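Local coordinates for protein pacifastin-related serine protease inhibitor (Locusta migratoria, PDB 2VU8) that probably inhibits serine endopeptidases, being one small disulfide-knit pacifastin-family domain of a longer secreted protein, at residues E1-P4 against G5-K8. Residues are numbered along the deposited sequence; the frame is centred on the assembly and turned at random.
Sequences ECTP and GQTK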
loop_
_atom_site.group_PDB
_atom_site.type_symbol
_atom_site.label_atom_id
_atom_site.label_comp_id
_atom_site.label_asym_id
_atom_site.label_seq_id
_atom_site.Cartn_x
_atom_site.Cartn_y
_atom_site.Cartn_z
ATOM N N GLU B 1 -13.518 19.689 4.994
ATOM C CA GLU B 1 -14.965 19.709 5.352
ATOM C C GLU B 1 -15.834 19.339 4.142
ATOM O O GLU B 1 -15.887 20.069 3.145
ATOM C CB GLU B 1 -15.369 21.082 5.913
ATOM C CG GLU B 1 -16.705 21.101 6.651
ATOM C CD GLU B 1 -16.640 20.483 8.040
ATOM O OE1 GLU B 1 -16.657 21.248 9.034
ATOM O OE2 GLU B 1 -16.591 19.233 8.144
ATOM N N CYS B 2 -16.502 18.195 4.244
ATOM C CA CYS B 2 -17.365 17.680 3.186
ATOM C C CYS B 2 -18.595 17.006 3.798
ATOM O O CYS B 2 -18.638 16.721 5.009
ATOM C CB CYS B 2 -16.591 16.691 2.310
ATOM S SG CYS B 2 -15.874 15.305 3.227
ATOM N N THR B 3 -19.608 16.774 2.969
ATOM C CA THR B 3 -20.822 16.108 3.418
ATOM C C THR B 3 -20.579 14.607 3.325
ATOM O O THR B 3 -20.256 14.115 2.246
ATOM C CB THR B 3 -22.029 16.517 2.545
ATOM O OG1 THR B 3 -22.232 17.935 2.619
ATOM C CG2 THR B 3 -23.311 15.929 3.074
ATOM N N PRO B 4 -20.677 13.886 4.445
ATOM C CA PRO B 4 -20.423 12.433 4.468
ATOM C C PRO B 4 -21.147 11.652 3.371
ATOM O O PRO B 4 -22.332 11.879 3.139
ATOM C CB PRO B 4 -20.935 12.015 5.849
ATOM C CG PRO B 4 -20.772 13.204 6.675
ATOM C CD PRO B 4 -20.964 14.402 5.796
ATOM N N GLY B 5 -20.424 10.770 2.693
ATOM C CA GLY B 5 -20.982 9.944 1.639
ATOM C C GLY B 5 -20.710 10.487 0.249
ATOM O O GLY B 5 -20.811 9.756 -0.728
ATOM N N GLN B 6 -20.369 11.767 0.144
ATOM C CA GLN B 6 -19.984 12.326 -1.156
ATOM C C GLN B 6 -18.702 11.685 -1.688
ATOM O O GLN B 6 -17.910 11.159 -0.933
ATOM C CB GLN B 6 -19.813 13.833 -1.071
ATOM C CG GLN B 6 -21.117 14.569 -1.138
ATOM C CD GLN B 6 -20.951 16.031 -0.840
ATOM O OE1 GLN B 6 -20.186 16.393 0.050
ATOM N NE2 GLN B 6 -21.666 16.879 -1.568
ATOM N N THR B 7 -18.518 11.750 -3.002
ATOM C CA THR B 7 -17.314 11.245 -3.660
ATOM C C THR B 7 -16.700 12.306 -4.581
ATOM O O THR B 7 -17.399 13.201 -5.066
ATOM C CB THR B 7 -17.628 9.938 -4.457
ATOM O OG1 THR B 7 -18.741 10.129 -5.340
ATOM C CG2 THR B 7 -18.101 8.855 -3.540
ATOM N N LYS B 8 -15.384 12.217 -4.764
ATOM C CA LYS B 8 -14.654 13.018 -5.731
ATOM C C LYS B 8 -13.388 12.301 -6.175
ATOM O O LYS B 8 -13.048 11.235 -5.680
ATOM C CB LYS B 8 -14.320 14.417 -5.176
ATOM C CG LYS B 8 -13.142 14.489 -4.201
ATOM C CD LYS B 8 -12.749 15.931 -3.925
ATOM C CE LYS B 8 -11.613 16.066 -2.921
ATOM N NZ LYS B 8 -11.315 14.818 -2.167
#
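Thr-3 and Gln-6 face each other across a type II beta turn, with Pro-4 and Gly-5 at its two corners. The backbone closes it: Gln-6 N gives its hydrogen to Thr-3 O at 3.2 Å in a nearly straight bond. The glutamine side chain then folds back across the open end of the turn, toward Thr-3 N. CG lies beside its own backbone N (chi1 -81°) and the chain is extended beyond it, which brings OE1 to Thr-3 N. On the way the stem passes Thr-3 O, Gln-6 CB lying 3.4 Å from that oxygen. Gln-6 OE1 accepts Thr-3 N at 3.0 Å. The bond is bent, 138° at the hydrogen. Its donor stands 30° off the amide's carbonyl plane. The side chains of the two residues run at a slant to one another, Gln-6 OE1 resting 3.1 Å from Thr-3 CB. Gly-5 has a positive phi, a backbone shape that calls for glycine at this corner of a type II turn.

The turn leads from the N-terminal residues into strand 7-10, an outer strand of the three-stranded antiparallel sheet of this pacifastin domain. Cys-2 is tied by a disulfide to Cys-17, whose backbone also hydrogen-bonds with Gly-5 and Gln-6. Gln-6 thus serves Thr-3 twice, main chain to O and side chain to N, so both polar backbone atoms of Thr-3 are engaged within this exposed turn. The single bent bond to OE1 orients the Gln-6 amide, probably only loosely. Thr-3 O and Gln-6 OE1, two acceptors 3.2 Å apart, each take an N-H of their own, from Gln-6 N and Thr-3 N respectively, which should offset the repulsion between the oxygens.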